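Side-chain contacts in glycosyl hydrolase (Rhizobium leguminosarum bv. trifolii, PDB 5NDX), which probably hydrolyses O-glycosidic bonds as a family 39 glycoside hydrolase and is the bacterial orthologue of human alpha-L-iduronidase: residues 73-78 against 120-125; 327-332 against 481-486. The protein carries 2 engineered substitutions. All blocks are in the same frame, centred on the assembly; numbering follows the deposited sequence.

Interaction 1. Residues 73-78 against 120-125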
ATOM      1  N   TYR A  73      18.023 -24.749  11.402  1.00 62.27           N
ATOM      2  CA  TYR A  73      16.604 -24.692  11.117  1.00 55.64           C
ATOM      3  C   TYR A  73      16.345 -25.172   9.735  1.00 52.94           C
ATOM      4  O   TYR A  73      17.244 -25.191   8.911  1.00 52.26           O
ATOM      5  CB  TYR A  73      16.144 -23.256  11.239  1.00 52.31           C
ATOM      6  CG  TYR A  73      16.328 -22.683  12.607  1.00 50.86           C
ATOM      7  CD1 TYR A  73      15.378 -22.894  13.598  1.00 52.49           C
ATOM      8  CD2 TYR A  73      17.471 -21.957  12.922  1.00 51.54           C
ATOM      9  CE1 TYR A  73      15.532 -22.358  14.865  1.00 53.31           C
ATOM     10  CE2 TYR A  73      17.651 -21.439  14.180  1.00 53.71           C
ATOM     11  CZ  TYR A  73      16.674 -21.633  15.151  1.00 53.50           C
ATOM     12  OH  TYR A  73      16.852 -21.089  16.403  1.00 53.81           O
ATOM     13  N   ASP A  74      15.126 -25.600   9.482  1.00 51.81           N
ATOM     14  CA  ASP A  74      14.679 -25.780   8.112  1.00 53.23           C
ATOM     15  C   ASP A  74      14.181 -24.392   7.637  1.00 50.82           C
ATOM     16  O   ASP A  74      13.164 -23.929   8.112  1.00 47.55           O
ATOM     17  CB  ASP A  74      13.549 -26.815   8.046  1.00 52.61           C
ATOM     18  CG  ASP A  74      13.075 -27.091   6.617  1.00 55.57           C
ATOM     19  OD1 ASP A  74      13.464 -26.398   5.656  1.00 55.54           O
ATOM     20  OD2 ASP A  74      12.299 -28.042   6.426  1.00 59.66           O
ATOM     21  N   TRP A  75      14.899 -23.789   6.680  1.00 50.32           N
ATOM     22  CA  TRP A  75      14.602 -22.456   6.147  1.00 49.86           C
ATOM     23  C   TRP A  75      13.693 -22.471   4.908  1.00 50.52           C
ATOM     24  O   TRP A  75      13.423 -21.399   4.335  1.00 49.24           O
ATOM     25  CB  TRP A  75      15.906 -21.714   5.753  1.00 47.32           C
ATOM     26  CG  TRP A  75      16.800 -21.490   6.878  1.00 48.36           C
ATOM     27  CD1 TRP A  75      17.726 -22.390   7.366  1.00 50.16           C
ATOM     28  CD2 TRP A  75      16.896 -20.327   7.717  1.00 47.64           C
ATOM     29  NE1 TRP A  75      18.392 -21.845   8.428  1.00 49.42           N
ATOM     30  CE2 TRP A  75      17.903 -20.591   8.678  1.00 49.43           C
ATOM     31  CE3 TRP A  75      16.225 -19.103   7.772  1.00 47.58           C
ATOM     32  CZ2 TRP A  75      18.256 -19.669   9.674  1.00 49.43           C
ATOM     33  CZ3 TRP A  75      16.583 -18.181   8.757  1.00 48.25           C
ATOM     34  CH2 TRP A  75      17.605 -18.468   9.694  1.00 47.58           C
ATOM     35  N   SER A  76      13.270 -23.644   4.439  1.00 47.32           N
ATOM     36  CA  SER A  76      12.717 -23.730   3.096  1.00 47.15           C
ATOM     37  C   SER A  76      11.388 -22.959   2.919  1.00 44.92           C
ATOM     38  O   SER A  76      11.170 -22.437   1.843  1.00 44.01           O
ATOM     39  CB  SER A  76      12.574 -25.188   2.660  1.00 48.39           C
ATOM     40  OG  SER A  76      11.683 -25.838   3.525  1.00 54.17           O
ATOM     41  N   LEU A  77      10.527 -22.884   3.940  1.00 42.77           N
ATOM     42  CA  LEU A  77       9.297 -22.095   3.855  1.00 42.03           C
ATOM     43  C   LEU A  77       9.560 -20.591   3.887  1.00 42.21           C
ATOM     44  O   LEU A  77       8.934 -19.841   3.121  1.00 41.66           O
ATOM     45  CB  LEU A  77       8.260 -22.488   4.926  1.00 42.44           C
ATOM     46  CG  LEU A  77       7.802 -23.961   4.859  1.00 45.36           C
ATOM     47  CD1 LEU A  77       6.713 -24.246   5.922  1.00 46.02           C
ATOM     48  CD2 LEU A  77       7.306 -24.351   3.458  1.00 45.21           C
ATOM     49  N   LEU A  78      10.500 -20.166   4.736  1.00 41.41           N
ATOM     50  CA  LEU A  78      10.889 -18.771   4.799  1.00 41.53           C
ATOM     51  C   LEU A  78      11.521 -18.316   3.491  1.00 40.70           C
ATOM     52  O   LEU A  78      11.232 -17.214   3.021  1.00 39.02           O
ATOM     53  CB  LEU A  78      11.768 -18.453   6.033  1.00 40.87           C
ATOM     54  CG  LEU A  78      12.060 -16.971   6.306  1.00 41.41           C
ATOM     55  CD1 LEU A  78      10.787 -16.110   6.449  1.00 41.43           C
ATOM     56  CD2 LEU A  78      12.923 -16.785   7.536  1.00 41.75           C
ATOM     57  N   VAL A 120      18.723 -14.456  14.587  1.00 45.44           N
ATOM     58  CA  VAL A 120      18.715 -13.190  13.859  1.00 45.49           C
ATOM     59  C   VAL A 120      19.968 -13.109  12.988  1.00 47.27           C
ATOM     60  O   VAL A 120      19.914 -12.804  11.776  1.00 46.56           O
ATOM     61  CB  VAL A 120      18.549 -11.992  14.829  1.00 44.90           C
ATOM     62  CG1 VAL A 120      18.697 -10.656  14.104  1.00 46.00           C
ATOM     63  CG2 VAL A 120      17.187 -12.054  15.519  1.00 44.36           C
ATOM     64  N   THR A 121      21.109 -13.427  13.581  1.00 45.93           N
ATOM     65  CA  THR A 121      22.367 -13.446  12.837  1.00 43.89           C
ATOM     66  C   THR A 121      22.298 -14.418  11.674  1.00 43.38           C
ATOM     67  O   THR A 121      22.657 -14.047  10.560  1.00 43.93           O
ATOM     68  CB  THR A 121      23.569 -13.788  13.776  1.00 44.81           C
ATOM     69  OG1 THR A 121      23.735 -12.708  14.706  1.00 43.98           O
ATOM     70  CG2 THR A 121      24.860 -13.939  12.982  1.00 44.29           C
ATOM     71  N   ALA A 122      21.819 -15.642  11.918  1.00 42.49           N
ATOM     72  CA  ALA A 122      21.702 -16.627  10.840  1.00 44.40           C
ATOM     73  C   ALA A 122      20.756 -16.152   9.677  1.00 43.52           C
ATOM     74  O   ALA A 122      21.007 -16.429   8.473  1.00 43.69           O
ATOM     75  CB  ALA A 122      21.242 -17.973  11.406  1.00 44.34           C
ATOM     76  N   THR A 123      19.713 -15.421  10.045  1.00 41.52           N
ATOM     77  CA  THR A 123      18.742 -14.891   9.082  1.00 41.76           C
ATOM     78  C   THR A 123      19.418 -13.929   8.137  1.00 41.82           C
ATOM     79  O   THR A 123      19.352 -14.072   6.910  1.00 40.97           O
ATOM     80  CB  THR A 123      17.597 -14.161   9.809  1.00 42.83           C
ATOM     81  OG1 THR A 123      17.000 -15.026  10.773  1.00 41.56           O
ATOM     82  CG2 THR A 123      16.539 -13.692   8.831  1.00 44.53           C
ATOM     83  N   VAL A 124      20.108 -12.967   8.733  1.00 41.47           N
ATOM     84  CA  VAL A 124      20.801 -11.948   8.010  1.00 43.80           C
ATOM     85  C   VAL A 124      21.930 -12.547   7.166  1.00 44.03           C
ATOM     86  O   VAL A 124      22.135 -12.190   5.994  1.00 40.65           O
ATOM     87  CB  VAL A 124      21.271 -10.878   9.009  1.00 47.66           C
ATOM     88  CG1 VAL A 124      22.399 -10.062   8.430  1.00 53.91           C
ATOM     89  CG2 VAL A 124      20.078  -9.973   9.289  1.00 52.19           C
ATOM     90  N   ASP A 125      22.641 -13.492   7.754  1.00 45.67           N
ATOM     91  CA  ASP A 125      23.653 -14.220   7.001  1.00 47.57           C
ATOM     92  C   ASP A 125      23.090 -14.963   5.781  1.00 42.23           C
ATOM     93  O   ASP A 125      23.590 -14.848   4.689  1.00 40.89           O
ATOM     94  CB  ASP A 125      24.382 -15.208   7.911  1.00 52.24           C
ATOM     95  CG  ASP A 125      25.537 -15.857   7.206  1.00 56.55           C
ATOM     96  OD1 ASP A 125      26.540 -15.156   7.029  1.00 60.93           O
ATOM     97  OD2 ASP A 125      25.390 -17.019   6.773  1.00 61.92           O
TER
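Thr123 OG1 meets the outer edge of the Trp75 indole close to its plane, 3.7 Å from CH2, while hydrogen bonds to Leu119 O, one turn back in the same helix, and to Tyr62 OH occupy the hydroxyl. The two side chains cross at about a right angle, so Trp75 ends against Thr123 without stacking on it. Next to this, Ala122 CB lies 3.8 Å from Trp75 CZ2, an apolar touch at the same six-membered end of the indole. With CG anti to its carbonyl carbon (chi1 -62°), the Trp75 indole extends toward helix 110-131, bringing CZ2 and CH2 to it. Tyr73 CB lies over one ring face, displaced toward the rim. The contact joins two successive outer helices of the TIM barrel: 76-87, which Trp75 immediately precedes, and 110-131. Replacing Trp75 by an alanine removes the indole and would probably open a gap beside Ala122 and Thr123, leaving the two helices less closely packed here. At the start of helix 76-87, Asp74 OD1 accepts a capping bond from Ser76 N (3.0 Å, 164°) and a second bond from Ser76 OG at 2.8 Å, both arriving from one face of the carboxylate plane.

Interaction 2. Residues 327-332 against 481-486. With SO4 (sulfate ion), chain J.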
ATOM      1  N   ALA A 327     -11.527  -8.018  -3.040  1.00 32.42           N
ATOM      2  CA  ALA A 327     -12.654  -8.873  -2.729  1.00 33.10           C
ATOM      3  C   ALA A 327     -12.401 -10.272  -3.328  1.00 33.24           C
ATOM      4  O   ALA A 327     -12.228 -10.439  -4.530  1.00 33.83           O
ATOM      5  CB  ALA A 327     -13.922  -8.259  -3.283  1.00 32.68           C
ATOM      6  N   TYR A 328     -12.313 -11.251  -2.454  1.00 34.52           N
ATOM      7  CA  TYR A 328     -12.037 -12.639  -2.788  1.00 36.59           C
ATOM      8  C   TYR A 328     -13.386 -13.319  -3.078  1.00 36.54           C
ATOM      9  O   TYR A 328     -14.310 -13.228  -2.290  1.00 36.20           O
ATOM     10  CB  TYR A 328     -11.320 -13.320  -1.589  1.00 37.87           C
ATOM     11  CG  TYR A 328     -11.234 -14.811  -1.703  1.00 39.90           C
ATOM     12  CD1 TYR A 328     -10.236 -15.427  -2.475  1.00 39.88           C
ATOM     13  CD2 TYR A 328     -12.168 -15.621  -1.062  1.00 42.22           C
ATOM     14  CE1 TYR A 328     -10.182 -16.812  -2.620  1.00 42.36           C
ATOM     15  CE2 TYR A 328     -12.121 -17.013  -1.191  1.00 42.51           C
ATOM     16  CZ  TYR A 328     -11.142 -17.613  -1.964  1.00 43.29           C
ATOM     17  OH  TYR A 328     -11.153 -18.997  -2.113  1.00 43.43           O
ATOM     18  N   PHE A 329     -13.491 -13.938  -4.241  1.00 36.34           N
ATOM     19  CA  PHE A 329     -14.593 -14.808  -4.605  1.00 36.82           C
ATOM     20  C   PHE A 329     -14.038 -16.216  -4.722  1.00 38.46           C
ATOM     21  O   PHE A 329     -13.089 -16.461  -5.479  1.00 38.84           O
ATOM     22  CB  PHE A 329     -15.120 -14.443  -5.979  1.00 37.62           C
ATOM     23  CG  PHE A 329     -15.870 -13.166  -6.019  1.00 35.80           C
ATOM     24  CD1 PHE A 329     -15.201 -11.948  -6.150  1.00 34.77           C
ATOM     25  CD2 PHE A 329     -17.234 -13.182  -5.930  1.00 35.34           C
ATOM     26  CE1 PHE A 329     -15.907 -10.761  -6.195  1.00 34.27           C
ATOM     27  CE2 PHE A 329     -17.944 -12.009  -5.976  1.00 36.43           C
ATOM     28  CZ  PHE A 329     -17.271 -10.792  -6.131  1.00 36.25           C
ATOM     29  N   GLY A 330     -14.629 -17.135  -3.983  1.00 40.64           N
ATOM     30  CA  GLY A 330     -14.223 -18.554  -3.967  1.00 44.33           C
ATOM     31  C   GLY A 330     -14.670 -19.197  -2.648  1.00 44.85           C
ATOM     32  O   GLY A 330     -15.325 -18.540  -1.846  1.00 42.90           O
ATOM     33  N   SER A 331     -14.260 -20.440  -2.421  1.00 45.43           N
ATOM     34  CA  SER A 331     -14.801 -21.269  -1.337  1.00 49.87           C
ATOM     35  C   SER A 331     -13.986 -21.199  -0.065  1.00 51.87           C
ATOM     36  O   SER A 331     -14.507 -21.544   0.973  1.00 52.72           O
ATOM     37  CB  SER A 331     -14.902 -22.729  -1.774  1.00 49.42           C
ATOM     38  OG  SER A 331     -13.621 -23.182  -2.209  1.00 54.82           O
ATOM     39  N   ARG A 332     -12.759 -20.687  -0.098  1.00 49.09           N
ATOM     40  CA  ARG A 332     -11.942 -20.673   1.114  1.00 51.62           C
ATOM     41  C   ARG A 332     -12.362 -19.537   2.035  1.00 53.26           C
ATOM     42  O   ARG A 332     -12.926 -18.575   1.573  1.00 53.98           O
ATOM     43  CB  ARG A 332     -10.459 -20.552   0.767  1.00 49.57           C
ATOM     44  CG  ARG A 332     -10.040 -21.611  -0.205  1.00 50.29           C
ATOM     45  CD  ARG A 332      -8.596 -21.481  -0.564  1.00 50.65           C
ATOM     46  NE  ARG A 332      -7.726 -21.992   0.474  1.00 50.71           N
ATOM     47  CZ  ARG A 332      -6.405 -21.956   0.418  1.00 54.06           C
ATOM     48  NH1 ARG A 332      -5.774 -21.398  -0.621  1.00 51.86           N
ATOM     49  NH2 ARG A 332      -5.706 -22.491   1.412  1.00 55.45           N
ATOM     50  N   ALA A 481     -18.909 -12.978 -17.857  1.00 39.05           N
ATOM     51  CA  ALA A 481     -19.225 -11.622 -18.329  1.00 41.28           C
ATOM     52  C   ALA A 481     -19.326 -10.608 -17.167  1.00 39.36           C
ATOM     53  O   ALA A 481     -18.913  -9.473 -17.307  1.00 40.41           O
ATOM     54  CB  ALA A 481     -20.514 -11.595 -19.149  1.00 41.45           C
ATOM     55  N   GLN A 482     -19.868 -11.033 -16.038  1.00 39.46           N
ATOM     56  CA  GLN A 482     -19.976 -10.165 -14.836  1.00 38.43           C
ATOM     57  C   GLN A 482     -18.619  -9.808 -14.246  1.00 37.25           C
ATOM     58  O   GLN A 482     -18.345  -8.647 -13.943  1.00 35.78           O
ATOM     59  CB  GLN A 482     -20.888 -10.806 -13.798  1.00 37.90           C
ATOM     60  CG  GLN A 482     -22.336 -10.666 -14.210  1.00 37.68           C
ATOM     61  CD  GLN A 482     -23.309 -11.472 -13.359  1.00 38.25           C
ATOM     62  OE1 GLN A 482     -22.941 -12.453 -12.711  1.00 38.12           O
ATOM     63  NE2 GLN A 482     -24.552 -10.994 -13.297  1.00 37.76           N
ATOM     64  N   PHE A 483     -17.746 -10.797 -14.188  1.00 36.41           N
ATOM     65  CA  PHE A 483     -16.377 -10.563 -13.819  1.00 36.82           C
ATOM     66  C   PHE A 483     -15.626  -9.609 -14.770  1.00 36.33           C
ATOM     67  O   PHE A 483     -14.836  -8.780 -14.291  1.00 34.02           O
ATOM     68  CB  PHE A 483     -15.602 -11.860 -13.679  1.00 37.57           C
ATOM     69  CG  PHE A 483     -15.733 -12.521 -12.325  1.00 37.30           C
ATOM     70  CD1 PHE A 483     -15.407 -11.842 -11.170  1.00 37.87           C
ATOM     71  CD2 PHE A 483     -16.112 -13.856 -12.218  1.00 38.94           C
ATOM     72  CE1 PHE A 483     -15.493 -12.448  -9.924  1.00 37.80           C
ATOM     73  CE2 PHE A 483     -16.187 -14.478 -10.987  1.00 39.05           C
ATOM     74  CZ  PHE A 483     -15.911 -13.764  -9.830  1.00 39.80           C
ATOM     75  N   ALA A 484     -15.891  -9.690 -16.070  1.00 35.88           N
ATOM     76  CA  ALA A 484     -15.264  -8.802 -17.047  1.00 35.62           C
ATOM     77  C   ALA A 484     -15.769  -7.369 -16.780  1.00 36.38           C
ATOM     78  O   ALA A 484     -15.006  -6.416 -16.851  1.00 35.44           O
ATOM     79  CB  ALA A 484     -15.553  -9.224 -18.515  1.00 34.84           C
ATOM     80  N   GLU A 485     -17.040  -7.233 -16.441  1.00 34.79           N
ATOM     81  CA  GLU A 485     -17.598  -5.938 -16.072  1.00 35.66           C
ATOM     82  C   GLU A 485     -16.951  -5.397 -14.782  1.00 33.58           C
ATOM     83  O   GLU A 485     -16.605  -4.237 -14.720  1.00 32.63           O
ATOM     84  CB  GLU A 485     -19.134  -6.047 -16.011  1.00 37.65           C
ATOM     85  CG  GLU A 485     -19.887  -4.793 -15.641  1.00 42.99           C
ATOM     86  CD  GLU A 485     -21.433  -5.021 -15.391  1.00 46.99           C
ATOM     87  OE1 GLU A 485     -21.977  -6.181 -15.459  1.00 46.28           O
ATOM     88  OE2 GLU A 485     -22.106  -4.003 -15.120  1.00 47.21           O
ATOM     89  N   LEU A 486     -16.724  -6.240 -13.782  1.00 33.17           N
ATOM     90  CA  LEU A 486     -16.074  -5.810 -12.547  1.00 33.38           C
ATOM     91  C   LEU A 486     -14.637  -5.429 -12.758  1.00 32.46           C
ATOM     92  O   LEU A 486     -14.161  -4.431 -12.189  1.00 30.15           O
ATOM     93  CB  LEU A 486     -16.153  -6.888 -11.438  1.00 34.93           C
ATOM     94  CG  LEU A 486     -17.550  -7.275 -10.938  1.00 36.09           C
ATOM     95  CD1 LEU A 486     -17.414  -8.261  -9.813  1.00 36.51           C
ATOM     96  CD2 LEU A 486     -18.425  -6.125 -10.471  1.00 35.35           C
TER
HETATM   97  S   SO4 J 709      -8.322 -25.142   2.188  1.00116.17           S
HETATM   98  O1  SO4 J 709      -9.210 -24.448   1.228  1.00102.49           O
HETATM   99  O2  SO4 J 709      -8.004 -24.204   3.305  1.00105.61           O
HETATM  100  O3  SO4 J 709      -7.082 -25.570   1.483  1.00102.42           O
HETATM  101  O4  SO4 J 709      -9.042 -26.336   2.722  1.00110.88           O
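Phe483 is the first residue of helix segment 481-486 to reach the strand, and it turns the edge of its ring onto the face of Phe329. The pair is T-shaped: the planes stand at 87° and the centroids are 5.2 Å apart. Phe483 CE1 makes the closest approach, 3.8 Å from Phe329 CD1, over the rim of that ring and not its centre. Phe483 CZ leans on the root of the same side chain, 4.0 Å from Phe329 CB, which lies in the plane of the Phe483 ring. Phe329 presents this face with CG beside its backbone N and opposite its carbonyl carbon (chi1 -72°). Further on, Glu485 takes no part in the aromatic pair; its OE1 is hydrogen-bonded to Gln459 NE2. Leu486 then closes the contact loosely, its CD1 4.5 Å from Phe329 CZ and oblique to the ring. On the strand side, the chain beyond Phe329 bends so that Arg332 N donates to Tyr328 OH (3.1 Å, 154°). The Arg332 guanidinium binds Glu35 and Glu37 through NH1, and its NE makes a weak bond of 3.0 Å to O1 of a sulfate that probably came from the crystallisation liquor. All three touching residues are buried. Strand 326-330 pairs antiparallel with strand 358-362, whose Ile361 touches both Phe329 and Leu486; helix 452-457 adds Trp456, edge-to-face with Phe329 and in contact with Leu486, so that helix 480-489 packs against both this two-stranded sheet and that helix.

Interactions 1 and 2 follow one another along the chain, with centres 37 Å apart and nearest atoms about 13 Å apart, so they do not touch each other. Both place an aromatic ring against a helix, but the first sets the edge of an indole against a threonine hydroxyl, with an alanine methyl beside it, and the second a T-shaped pair of phenylalanines. Their centres lie about 26 and 22 Å from the centre of the chain, away from the annotated sites. One of the two ligand pockets is lined by residues such as Lys54, Tyr140 and Thr308, and the predicted proton-donor position carries a changed residue, Gln146; neither contact includes any of these.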